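Local coordinates for structural protein (unclassified Rudivirus, PDB 6WQ0), which self-assembles into the helical nucleocapsid of a rod-shaped archaeal virus, wrapping the DNA and holding it in the A-form, at a contact of chain A with DNA. Coordinates in Å, arbitrary orientation; residue numbers count along the deposited sequence, not the author numbering.

A contact of chain A with DNA. Residues 3, 8, 16-17, 20. With nucleotides of chain B; nucleotides of chain C.
Two flat groups meet the DNA edge-on rather than face-on. The indole of Trp17 turns its pyrrole edge to the minor-groove side of the B strand, with O2 of the DT150 base and the deoxyribose ring oxygen O4' of DA151 in its plane; CD1 lies 3.4 Å from that O2. A flat ring suits this place because its thin CD1/NE1 rim can lie in line with both oxygens, and its bulk probably helps to exclude water there. The guanidinium of Arg8 likewise has a phosphate oxygen, OP1 of DT152, at its edge and in plane, and NE donates to it over 3.2 Å, bent to 141° at the hydrogen. Bends at chi2 and chi3 bring the outer end of this group towards the other strand, where NH2 forms a salt bridge with OP2 of DA142 at 2.8 Å, although its N-H does not point at that oxygen. Arginine's spread of charge thus lets one side chain span two backbones.

Helix 10-24 supplies two lysines, whose long, flexible chains and several ammonium N-H donors can serve both strands. Lys16, with CG anti to the backbone N (chi1 -164°) and the chain extended beyond it, runs alongside the DA151 sugar; NZ donates a salt-bridging hydrogen bond to DT143 OP2 (3.1 Å). Lys20 instead curls, bent at chi2, chi3 and chi4, and its ammonium is gripped by phosphates of both chains, including a hydrogen bond to DA144 OP2. Lys3, from the N-terminal loop, places NZ 4.0 Å from OP2 of both DA151 and DT143, long salt bridges. Such clustered positive charge probably offsets repulsion between the backbones, and these phosphate contacts read no base sequence. The Lys20 NZ hydrogen bonds to DT143 OP1 and DA151 OP1 measure 2.6 and 2.9 Å.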
# COMPACT_ATOMS: atom_id res chain seq x y z
N LYS A 3 -29.63 41.30 55.02
CA LYS A 3 -30.03 39.90 55.03
C LYS A 3 -31.42 39.69 55.61
O LYS A 3 -32.18 38.86 55.11
CB LYS A 3 -29.01 39.06 55.81
CG LYS A 3 -29.13 37.56 55.59
CD LYS A 3 -28.63 37.15 54.22
CE LYS A 3 -28.49 35.65 54.12
NZ LYS A 3 -27.98 35.20 52.80
N ARG A 8 -40.07 37.74 54.71
CA ARG A 8 -40.16 36.63 53.77
C ARG A 8 -41.26 35.67 54.23
O ARG A 8 -41.30 35.29 55.40
CB ARG A 8 -38.83 35.89 53.66
CG ARG A 8 -37.64 36.79 53.35
CD ARG A 8 -37.55 37.10 51.88
NE ARG A 8 -36.17 37.22 51.43
CZ ARG A 8 -35.63 38.35 50.99
NH1 ARG A 8 -36.35 39.45 50.93
NH2 ARG A 8 -34.37 38.37 50.61
N LYS A 16 -36.23 29.85 48.19
CA LYS A 16 -34.79 30.05 48.33
C LYS A 16 -34.12 28.84 48.96
O LYS A 16 -33.03 28.44 48.53
CB LYS A 16 -34.51 31.32 49.13
CG LYS A 16 -33.08 31.79 48.96
CD LYS A 16 -32.89 33.21 49.39
CE LYS A 16 -31.47 33.64 49.18
NZ LYS A 16 -31.20 34.89 49.92
N TRP A 17 -34.74 28.24 49.98
CA TRP A 17 -34.16 27.06 50.61
C TRP A 17 -34.05 25.91 49.62
O TRP A 17 -33.02 25.23 49.56
CB TRP A 17 -35.00 26.64 51.81
CG TRP A 17 -34.53 25.35 52.42
CD1 TRP A 17 -33.58 25.19 53.38
CD2 TRP A 17 -34.98 24.03 52.09
NE1 TRP A 17 -33.41 23.87 53.67
CE2 TRP A 17 -34.26 23.13 52.89
CE3 TRP A 17 -35.94 23.53 51.20
CZ2 TRP A 17 -34.46 21.76 52.83
CZ3 TRP A 17 -36.13 22.17 51.14
CH2 TRP A 17 -35.40 21.30 51.95
N LYS A 20 -31.22 26.58 47.09
CA LYS A 20 -29.89 26.38 47.65
C LYS A 20 -29.62 24.90 47.93
O LYS A 20 -28.48 24.44 47.78
CB LYS A 20 -29.73 27.21 48.92
CG LYS A 20 -29.78 28.70 48.67
CD LYS A 20 -28.66 29.16 47.76
CE LYS A 20 -27.39 29.42 48.53
NZ LYS A 20 -27.48 30.65 49.33
P DT B 150 -23.78 27.27 52.06
OP1 DT B 150 -24.07 27.41 50.62
OP2 DT B 150 -22.88 28.22 52.73
O5' DT B 150 -25.16 27.23 52.87
C5' DT B 150 -26.17 28.21 52.66
C4' DT B 150 -27.55 27.57 52.72
O4' DT B 150 -27.59 26.53 53.72
C3' DT B 150 -28.68 28.48 53.15
O3' DT B 150 -29.06 29.32 52.09
C2' DT B 150 -29.75 27.46 53.46
C1' DT B 150 -28.93 26.37 54.15
N1 DT B 150 -28.98 26.47 55.63
C2 DT B 150 -30.15 26.19 56.29
O2 DT B 150 -31.16 25.83 55.73
N3 DT B 150 -30.09 26.34 57.64
C4 DT B 150 -29.01 26.72 58.38
O4 DT B 150 -29.06 26.82 59.60
C5 DT B 150 -27.82 27.01 57.63
C7 DT B 150 -26.57 27.45 58.34
C6 DT B 150 -27.86 26.87 56.31
P DA B 151 -29.57 30.81 52.39
OP1 DA B 151 -29.66 31.50 51.09
OP2 DA B 151 -28.76 31.38 53.47
O5' DA B 151 -31.03 30.63 52.98
C5' DA B 151 -32.10 30.16 52.18
C4' DA B 151 -33.37 30.03 53.00
O4' DA B 151 -33.15 29.06 54.04
C3' DA B 151 -33.79 31.30 53.73
O3' DA B 151 -34.65 32.05 52.92
C2' DA B 151 -34.54 30.76 54.94
C1' DA B 151 -33.89 29.42 55.19
N9 DA B 151 -33.00 29.38 56.34
C8 DA B 151 -31.64 29.45 56.34
N7 DA B 151 -31.11 29.36 57.53
C5 DA B 151 -32.20 29.22 58.37
C6 DA B 151 -32.31 29.07 59.76
N6 DA B 151 -31.26 29.05 60.58
N1 DA B 151 -33.54 28.95 60.27
C2 DA B 151 -34.59 28.99 59.45
N3 DA B 151 -34.60 29.11 58.13
C4 DA B 151 -33.36 29.22 57.65
P DT B 152 -34.94 33.59 53.26
OP1 DT B 152 -35.66 34.12 52.09
OP2 DT B 152 -33.67 34.22 53.65
O5' DT B 152 -35.86 33.57 54.57
C5' DT B 152 -35.53 34.40 55.70
C4' DT B 152 -36.27 33.98 56.97
O4' DT B 152 -35.49 33.01 57.68
C3' DT B 152 -36.48 35.11 57.97
O3' DT B 152 -37.76 35.68 57.77
C2' DT B 152 -36.39 34.43 59.34
C1' DT B 152 -35.77 33.07 59.06
N1 DT B 152 -34.49 32.81 59.82
C2 DT B 152 -34.52 32.61 61.18
O2 DT B 152 -35.53 32.65 61.85
N3 DT B 152 -33.31 32.36 61.74
C4 DT B 152 -32.09 32.29 61.10
O4 DT B 152 -31.05 32.07 61.70
C5 DT B 152 -32.13 32.50 59.68
C7 DT B 152 -30.87 32.45 58.88
C6 DT B 152 -33.31 32.75 59.12
P DA C 142 -32.48 38.01 47.53
OP1 DA C 142 -33.34 36.82 47.48
OP2 DA C 142 -32.31 38.75 48.79
O5' DA C 142 -31.02 37.62 47.04
C5' DA C 142 -30.84 36.54 46.16
C4' DA C 142 -29.47 36.56 45.52
O4' DA C 142 -29.07 37.92 45.24
C3' DA C 142 -28.34 36.06 46.37
O3' DA C 142 -28.34 34.65 46.42
C2' DA C 142 -27.16 36.59 45.58
C1' DA C 142 -27.65 37.99 45.23
N9 DA C 142 -27.21 38.98 46.20
C8 DA C 142 -27.99 39.70 47.06
N7 DA C 142 -27.31 40.50 47.83
C5 DA C 142 -26.00 40.28 47.46
C6 DA C 142 -24.78 40.83 47.91
N6 DA C 142 -24.71 41.76 48.87
N1 DA C 142 -23.65 40.39 47.33
C2 DA C 142 -23.73 39.47 46.37
N3 DA C 142 -24.81 38.89 45.87
C4 DA C 142 -25.92 39.35 46.46
P DT C 143 -27.81 33.91 47.73
OP1 DT C 143 -28.12 32.48 47.62
OP2 DT C 143 -28.30 34.70 48.88
O5' DT C 143 -26.23 34.10 47.66
C5' DT C 143 -25.49 33.51 46.62
C4' DT C 143 -24.00 33.68 46.85
O4' DT C 143 -23.63 35.07 46.75
C3' DT C 143 -23.51 33.28 48.22
O3' DT C 143 -23.38 31.87 48.30
C2' DT C 143 -22.16 33.98 48.24
C1' DT C 143 -22.47 35.30 47.53
N1 DT C 143 -22.73 36.43 48.47
C2 DT C 143 -21.68 37.13 48.99
O2 DT C 143 -20.52 36.89 48.73
N3 DT C 143 -22.03 38.14 49.83
C4 DT C 143 -23.29 38.52 50.19
O4 DT C 143 -23.51 39.44 50.96
C5 DT C 143 -24.35 37.74 49.61
C7 DT C 143 -25.78 38.05 49.95
C6 DT C 143 -24.03 36.75 48.79
P DA C 144 -23.48 31.11 49.71
OP1 DA C 144 -23.35 29.68 49.39
OP2 DA C 144 -24.66 31.59 50.45
O5' DA C 144 -22.17 31.55 50.49
C5' DA C 144 -22.19 31.84 51.87
C4' DA C 144 -20.92 32.56 52.27
O4' DA C 144 -20.90 33.86 51.64
C3' DA C 144 -20.75 32.87 53.74
O3' DA C 144 -20.27 31.74 54.42
C2' DA C 144 -19.70 33.95 53.66
C1' DA C 144 -20.18 34.75 52.46
N9 DA C 144 -21.04 35.85 52.83
C8 DA C 144 -22.40 35.94 52.67
N7 DA C 144 -22.91 37.05 53.13
C5 DA C 144 -21.81 37.73 53.63
C6 DA C 144 -21.68 38.97 54.26
N6 DA C 144 -22.70 39.79 54.49
N1 DA C 144 -20.44 39.35 54.63
C2 DA C 144 -19.42 38.53 54.39
N3 DA C 144 -19.43 37.35 53.82
C4 DA C 144 -20.66 37.00 53.45